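Local coordinates for phage tail sheath protein (Desulfitobacterium hafniense, PDB 3HXL) that probably builds the contractile sheath around the tail tube of a myovirus-like phage or prophage, as in other members of the tail sheath family, at residues 37-41 / 73-77; 117-123 / 169-175; 383-387 / 399-405. Numbering follows the deposited sequence.

Interaction 1 of 3, residues 37-41 / 73-77; sequences SMPLI and RLINE
This is alpha/beta packing of a short helix, 73-78, against the mixed sheet that contains strand 35-40. Segment 37-41 is extended (phi/psi about -150/133 at Met38 and -133/155 at Leu40), and the helix of 73-77 runs almost exactly antiparallel to strand 37-40: 174° between the short axes, 10.4 Å apart at closest approach. That spacing, with Met38 and Ile75 CA atoms 8.5 Å apart and Leu40 and Leu74 CA atoms 8.7 Å apart, leaves it to side chains to bridge the gap, with no hydrogen bond between the segments. Alternate strand residues Met38 (a selenomethionine) and Leu40 point toward the helix, while the intervening Pro39 packs on helix 185-195. Along the helix, Arg73 is out of reach of the strand and forms a salt bridge with Glu77, NH1 to OE2 3.0 Å, spanning the same turn as the backbone bond from Glu77 N to Arg73 O (2.9 Å). Leu74 (mt) points at the strand; its CD1 lies 3.5 Å from Leu40 CD2, with Leu40 also mt. Ile75 (mt) sits sideways, CG1 4.1 Å from Leu40 CD1, and continues onto Leu85 and Leu87 of the parallel neighbour strand 84-89. Glu77 also pairs with Lys80. The ttp rotamer of Met38 carries its CE to 4.1 Å from Leu74 CB and 3.5 Å from Leu74 O.

Interaction 2 of 3, residues 117-123 / 169-175; sequences ITLVIQE and ETAGAPL
Backbone hydrogen bonds carry most of this antiparallel pairing; the short axes of strands 117-123 (extended, Leu119 -93/138) and 172-174 meet at 151°, 4.2 Å apart. Leu119 and Ala173 form a hydrogen-bonded pair (Leu119 N to Ala173 O 3.0 Å, Ala173 N to Leu119 O 2.8 Å); Leu175 N donates to Ile117 O (2.9 Å). Thr118 and Pro174 between them are non-hydrogen-bonded, CA to CA 3.8 Å. Ile121 pairs with Thr170 (Ile121 N to Thr170 O 3.1 Å, Thr170 N to Ile121 O 2.8 Å), so the register slips by one: a beta bulge, where Ala171 (-73/-27) turns the chain. Within this chain, strand 170-174 is an outer strand of the four-stranded antiparallel sheet in the beta-sandwich domain, with 131-137 flanking 117-123 on its other side. Leu119 (tp), Ile121, Thr170 and Ala173 share one face, Thr118 and Pro174 the other. Leu119 CB meets Ala173 CB (4.3 Å) and Ile117 CG2 meets Leu175 CD1 (3.8 Å). Glu169 OE2 accepts from Glu123 N (2.7 Å).

Interaction 3 of 3, residues 383-387 / 399-405; sequences CINYM and FDGQTDL
A selenomethionine CB lies over the face of an aromatic ring: Met387 CB is 3.5 Å from the centroid of Phe399, 18° off the ring normal, a CH-pi contact, and Met387 SE makes an oblique Met-aromatic contact 5.5 Å from that centroid. Met387 is mmm and Phe399 has chi1 t. Helical 383-387, part of helix 373-392, meets a loop without regular structure, 399-404, that leads into strand 405-408 of the sheath C-terminal domain. Ile384 (mm), one turn earlier on the helix, sends CD1 to 3.6 Å from Phe399 CZ at the ring edge, 3.6 Å from Gly401 O and 3.4 Å from Leu405 CB. Gly401 (-58/-16) comes close, its CA 5.7 Å from Ile384 CA; a CB there would clash with Ile384 CG2. Leu405 (tt) places CD1 3.5 Å from Cys383 CB and 4.0 Å from Met387 CG, and packs onward against Ile418 and Ala420 of strand 415-422. Asp400 shapes the loop: OD1 accepts from Gln402 N at 3.0 Å, an Asx turn, and Asp400 N donates to Asp404 OD1 at 2.8 Å. The Asp404 backbone bonds to that of Tyr421. With no hydrogen bond between the segments, shape and apolar packing hold loop to helix.

How the interactions relate
The three contacts follow one another along the chain in different family regions, share no secondary-structure element and do not touch. The centre of interaction 1 lies about 8 Å from the centre of the chain, nearer than the others; interactions 2 and 3 fall on opposite sides of that point, their own centres about 71 Å apart. Interactions 1 and 3 are buried and apolar, without a hydrogen bond between their segments, and each brings a helix and a selenomethionine into play, against a strand in one and a loop in the other. Interaction 2, partly exposed at a sheet edge within the chain, buries more surface (610 Å² against 176 and 317 Å²) and relies mainly on backbone hydrogen bonds.

Interaction 1 of 3, residues 37-41 / 73-77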
# COMPACT_ATOMS: atom_id res chain seq x y z
N SER A 37 -1.08 -0.22 0.01
CA SER A 37 -1.50 -1.55 0.45
C SER A 37 -1.42 -2.51 -0.73
O SER A 37 -1.68 -2.14 -1.87
CB SER A 37 -2.94 -1.55 0.98
OG SER A 37 -3.30 -2.87 1.37
N MSE A 38 -1.06 -3.75 -0.44
CA MSE A 38 -0.91 -4.72 -1.51
C MSE A 38 -1.21 -6.15 -1.09
O MSE A 38 -0.78 -6.60 -0.03
CB MSE A 38 0.53 -4.61 -2.03
CG MSE A 38 0.94 -5.53 -3.16
SE MSE A 38 2.66 -4.95 -3.90
CE MSE A 38 3.67 -4.98 -2.22
N PRO A 39 -2.00 -6.87 -1.90
CA PRO A 39 -2.33 -8.26 -1.58
C PRO A 39 -1.31 -9.15 -2.30
O PRO A 39 -1.14 -9.05 -3.51
CB PRO A 39 -3.75 -8.40 -2.14
CG PRO A 39 -3.69 -7.56 -3.38
CD PRO A 39 -2.89 -6.33 -2.95
N LEU A 40 -0.63 -10.03 -1.56
CA LEU A 40 0.37 -10.89 -2.17
C LEU A 40 0.30 -12.35 -1.80
O LEU A 40 -0.19 -12.73 -0.73
CB LEU A 40 1.79 -10.41 -1.83
CG LEU A 40 2.31 -9.07 -2.36
CD1 LEU A 40 3.76 -8.91 -1.96
CD2 LEU A 40 2.16 -9.03 -3.86
N ILE A 41 0.82 -13.17 -2.70
CA ILE A 41 0.91 -14.60 -2.50
C ILE A 41 2.35 -14.78 -2.04
O ILE A 41 3.28 -14.48 -2.77
CB ILE A 41 0.67 -15.35 -3.81
CG1 ILE A 41 -0.78 -15.15 -4.24
CG2 ILE A 41 1.01 -16.83 -3.63
CD1 ILE A 41 -1.06 -15.56 -5.66
N ARG A 73 10.71 -9.00 -3.32
CA ARG A 73 10.89 -7.93 -4.29
C ARG A 73 9.78 -6.87 -4.33
O ARG A 73 10.07 -5.67 -4.27
CB ARG A 73 11.07 -8.53 -5.69
CG ARG A 73 10.96 -7.51 -6.81
CD ARG A 73 12.07 -6.46 -6.71
NE ARG A 73 13.36 -7.02 -7.08
CZ ARG A 73 14.51 -6.37 -6.99
NH1 ARG A 73 14.54 -5.12 -6.52
NH2 ARG A 73 15.64 -6.96 -7.36
N LEU A 74 8.52 -7.29 -4.41
CA LEU A 74 7.41 -6.32 -4.48
C LEU A 74 7.29 -5.45 -3.24
O LEU A 74 6.90 -4.28 -3.33
CB LEU A 74 6.09 -7.04 -4.74
CG LEU A 74 6.05 -7.91 -6.01
CD1 LEU A 74 4.65 -8.50 -6.20
CD2 LEU A 74 6.44 -7.08 -7.21
N ILE A 75 7.60 -6.02 -2.08
CA ILE A 75 7.53 -5.27 -0.84
C ILE A 75 8.63 -4.20 -0.89
O ILE A 75 8.41 -3.05 -0.52
CB ILE A 75 7.72 -6.21 0.36
CG1 ILE A 75 6.51 -7.15 0.46
CG2 ILE A 75 7.88 -5.41 1.66
CD1 ILE A 75 6.63 -8.23 1.50
N ASN A 76 9.80 -4.60 -1.37
CA ASN A 76 10.94 -3.69 -1.49
C ASN A 76 10.57 -2.53 -2.42
O ASN A 76 10.76 -1.37 -2.08
CB ASN A 76 12.15 -4.47 -2.02
CG ASN A 76 13.39 -3.59 -2.19
OD1 ASN A 76 13.72 -3.16 -3.30
ND2 ASN A 76 14.06 -3.30 -1.09
N GLU A 77 10.00 -2.85 -3.58
CA GLU A 77 9.62 -1.82 -4.55
C GLU A 77 8.55 -0.85 -4.05
O GLU A 77 8.66 0.36 -4.26
CB GLU A 77 9.17 -2.47 -5.86
CG GLU A 77 10.24 -3.35 -6.50
CD GLU A 77 11.56 -2.61 -6.69
OE1 GLU A 77 11.62 -1.70 -7.54
OE2 GLU A 77 12.53 -2.95 -5.97

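Interaction 2 of 3, residues 117-123 / 169-175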
# COMPACT_ATOMS: atom_id res chain seq x y z
N ILE A 117 13.88 -25.23 6.40
CA ILE A 117 14.19 -25.41 7.82
C ILE A 117 14.69 -26.83 8.05
O ILE A 117 14.18 -27.78 7.46
CB ILE A 117 12.93 -25.18 8.68
CG1 ILE A 117 12.29 -23.84 8.32
CG2 ILE A 117 13.32 -25.19 10.16
CD1 ILE A 117 11.00 -23.55 9.06
N THR A 118 15.70 -26.96 8.90
CA THR A 118 16.25 -28.27 9.21
C THR A 118 16.48 -28.40 10.71
O THR A 118 17.02 -27.50 11.35
CB THR A 118 17.59 -28.52 8.48
OG1 THR A 118 17.37 -28.50 7.06
CG2 THR A 118 18.18 -29.87 8.87
N LEU A 119 16.06 -29.53 11.26
CA LEU A 119 16.22 -29.81 12.68
C LEU A 119 17.51 -30.56 12.95
O LEU A 119 17.88 -31.47 12.21
CB LEU A 119 15.04 -30.64 13.19
CG LEU A 119 15.19 -31.23 14.59
CD1 LEU A 119 15.12 -30.11 15.62
CD2 LEU A 119 14.10 -32.25 14.84
N VAL A 120 18.20 -30.17 14.02
CA VAL A 120 19.44 -30.81 14.43
C VAL A 120 19.37 -31.07 15.93
O VAL A 120 19.15 -30.16 16.72
CB VAL A 120 20.67 -29.91 14.12
CG1 VAL A 120 21.95 -30.56 14.65
CG2 VAL A 120 20.79 -29.69 12.62
N ILE A 121 19.54 -32.34 16.31
CA ILE A 121 19.50 -32.76 17.71
C ILE A 121 20.77 -33.55 18.02
O ILE A 121 20.97 -34.65 17.51
CB ILE A 121 18.26 -33.64 18.00
CG1 ILE A 121 16.98 -32.87 17.67
CG2 ILE A 121 18.23 -34.04 19.47
CD1 ILE A 121 15.72 -33.69 17.81
N GLN A 122 21.62 -32.98 18.85
CA GLN A 122 22.87 -33.62 19.22
C GLN A 122 23.05 -33.60 20.73
O GLN A 122 22.71 -32.62 21.40
CB GLN A 122 24.05 -32.89 18.54
CG GLN A 122 24.03 -32.98 17.02
CD GLN A 122 24.49 -34.33 16.50
OE1 GLN A 122 25.67 -34.66 16.57
NE2 GLN A 122 23.55 -35.12 15.98
N GLU A 123 23.58 -34.69 21.27
CA GLU A 123 23.82 -34.79 22.70
C GLU A 123 24.75 -33.65 23.09
O GLU A 123 25.71 -33.35 22.38
CB GLU A 123 24.47 -36.14 23.02
CG GLU A 123 24.90 -36.31 24.46
CD GLU A 123 25.60 -37.64 24.69
OE1 GLU A 123 24.95 -38.69 24.51
OE2 GLU A 123 26.80 -37.62 25.03
N GLU A 169 18.56 -38.23 18.80
CA GLU A 169 19.50 -37.45 18.00
C GLU A 169 19.23 -37.49 16.50
O GLU A 169 18.52 -38.37 16.01
CB GLU A 169 20.93 -37.92 18.25
CG GLU A 169 21.54 -37.47 19.56
CD GLU A 169 23.02 -37.82 19.65
OE1 GLU A 169 23.35 -39.02 19.62
OE2 GLU A 169 23.85 -36.89 19.74
N THR A 170 19.80 -36.53 15.79
CA THR A 170 19.68 -36.46 14.34
C THR A 170 20.71 -35.47 13.82
O THR A 170 20.83 -34.36 14.34
CB THR A 170 18.26 -36.02 13.87
OG1 THR A 170 18.26 -35.88 12.45
CG2 THR A 170 17.86 -34.70 14.51
N ALA A 171 21.47 -35.89 12.82
CA ALA A 171 22.49 -35.04 12.24
C ALA A 171 21.82 -33.96 11.40
O ALA A 171 22.35 -32.87 11.22
CB ALA A 171 23.44 -35.87 11.37
N GLY A 172 20.63 -34.28 10.88
CA GLY A 172 19.91 -33.33 10.07
C GLY A 172 18.59 -33.89 9.60
O GLY A 172 18.55 -34.87 8.86
N ALA A 173 17.50 -33.26 10.04
CA ALA A 173 16.16 -33.69 9.67
C ALA A 173 15.40 -32.49 9.11
O ALA A 173 14.71 -31.78 9.85
CB ALA A 173 15.44 -34.26 10.88
N PRO A 174 15.52 -32.24 7.80
CA PRO A 174 14.83 -31.13 7.14
C PRO A 174 13.32 -31.29 7.18
O PRO A 174 12.81 -32.40 7.03
CB PRO A 174 15.38 -31.18 5.72
CG PRO A 174 16.75 -31.78 5.90
CD PRO A 174 16.46 -32.89 6.88
N LEU A 175 12.60 -30.19 7.39
CA LEU A 175 11.15 -30.26 7.40
C LEU A 175 10.71 -30.36 5.94
O LEU A 175 11.38 -29.83 5.06
CB LEU A 175 10.55 -29.01 8.05
CG LEU A 175 10.58 -28.90 9.58
CD1 LEU A 175 12.00 -28.71 10.08
CD2 LEU A 175 9.70 -27.73 10.00

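Interaction 3 of 3, residues 383-387 / 399-405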
# COMPACT_ATOMS: atom_id res chain seq x y z
N CYS A 383 -12.06 26.96 6.15
CA CYS A 383 -11.84 26.46 4.80
C CYS A 383 -10.92 27.39 4.03
O CYS A 383 -10.05 26.94 3.28
CB CYS A 383 -13.18 26.30 4.07
SG CYS A 383 -14.18 24.98 4.77
N ILE A 384 -11.11 28.69 4.21
CA ILE A 384 -10.27 29.67 3.55
C ILE A 384 -8.84 29.46 3.99
O ILE A 384 -7.92 29.42 3.16
CB ILE A 384 -10.71 31.10 3.91
CG1 ILE A 384 -12.09 31.38 3.30
CG2 ILE A 384 -9.69 32.11 3.40
CD1 ILE A 384 -12.12 31.33 1.80
N ASN A 385 -8.63 29.30 5.29
CA ASN A 385 -7.29 29.08 5.80
C ASN A 385 -6.70 27.82 5.20
O ASN A 385 -5.51 27.77 4.89
CB ASN A 385 -7.30 28.97 7.32
CG ASN A 385 -7.69 30.28 7.99
OD1 ASN A 385 -7.26 31.35 7.55
ND2 ASN A 385 -8.49 30.19 9.04
N TYR A 386 -7.54 26.80 5.04
CA TYR A 386 -7.09 25.54 4.46
C TYR A 386 -6.66 25.76 3.01
O TYR A 386 -5.59 25.31 2.60
CB TYR A 386 -8.22 24.50 4.49
CG TYR A 386 -7.86 23.20 3.80
CD1 TYR A 386 -7.23 22.17 4.49
CD2 TYR A 386 -8.12 23.03 2.44
CE1 TYR A 386 -6.87 20.99 3.84
CE2 TYR A 386 -7.76 21.86 1.78
CZ TYR A 386 -7.14 20.84 2.48
OH TYR A 386 -6.77 19.69 1.82
N MSE A 387 -7.50 26.45 2.25
CA MSE A 387 -7.19 26.70 0.85
C MSE A 387 -5.94 27.55 0.72
O MSE A 387 -5.14 27.35 -0.21
CB MSE A 387 -8.38 27.37 0.16
CG MSE A 387 -9.63 26.50 0.09
SE MSE A 387 -9.35 24.84 -0.91
CE MSE A 387 -9.32 25.59 -2.69
N PHE A 399 -5.97 31.56 -5.79
CA PHE A 399 -7.06 31.42 -4.84
C PHE A 399 -7.26 32.73 -4.10
O PHE A 399 -6.34 33.22 -3.44
CB PHE A 399 -6.78 30.33 -3.81
CG PHE A 399 -7.84 30.23 -2.75
CD1 PHE A 399 -9.08 29.68 -3.05
CD2 PHE A 399 -7.62 30.74 -1.47
CE1 PHE A 399 -10.10 29.65 -2.10
CE2 PHE A 399 -8.62 30.72 -0.51
CZ PHE A 399 -9.87 30.17 -0.82
N ASP A 400 -8.46 33.30 -4.21
CA ASP A 400 -8.79 34.56 -3.55
C ASP A 400 -9.85 34.29 -2.49
O ASP A 400 -11.03 34.15 -2.82
CB ASP A 400 -9.32 35.56 -4.58
CG ASP A 400 -9.36 36.99 -4.04
OD1 ASP A 400 -9.50 37.16 -2.81
OD2 ASP A 400 -9.25 37.93 -4.85
N GLY A 401 -9.43 34.22 -1.24
CA GLY A 401 -10.35 33.96 -0.15
C GLY A 401 -11.48 34.98 -0.05
O GLY A 401 -12.49 34.74 0.61
N GLN A 402 -11.32 36.11 -0.72
CA GLN A 402 -12.34 37.14 -0.69
C GLN A 402 -13.49 36.88 -1.65
O GLN A 402 -14.45 37.65 -1.68
CB GLN A 402 -11.72 38.51 -1.00
CG GLN A 402 -10.97 39.09 0.18
CD GLN A 402 -10.55 40.52 -0.06
OE1 GLN A 402 -11.28 41.30 -0.67
NE2 GLN A 402 -9.37 40.88 0.43
N THR A 403 -13.42 35.80 -2.42
CA THR A 403 -14.50 35.52 -3.35
C THR A 403 -14.58 34.07 -3.83
O THR A 403 -15.61 33.65 -4.37
CB THR A 403 -14.39 36.42 -4.59
OG1 THR A 403 -15.40 36.06 -5.54
CG2 THR A 403 -13.02 36.28 -5.24
N ASP A 404 -13.52 33.31 -3.62
CA ASP A 404 -13.49 31.92 -4.09
C ASP A 404 -14.10 30.87 -3.17
O ASP A 404 -13.98 29.67 -3.45
CB ASP A 404 -12.04 31.55 -4.43
CG ASP A 404 -11.54 32.29 -5.66
OD1 ASP A 404 -10.34 32.18 -5.99
OD2 ASP A 404 -12.35 32.99 -6.30
N LEU A 405 -14.76 31.29 -2.10
CA LEU A 405 -15.37 30.34 -1.18
C LEU A 405 -16.48 30.98 -0.36
O LEU A 405 -16.28 32.03 0.27
CB LEU A 405 -14.31 29.74 -0.26
CG LEU A 405 -14.65 28.47 0.52
CD1 LEU A 405 -13.36 27.75 0.87
CD2 LEU A 405 -15.44 28.81 1.78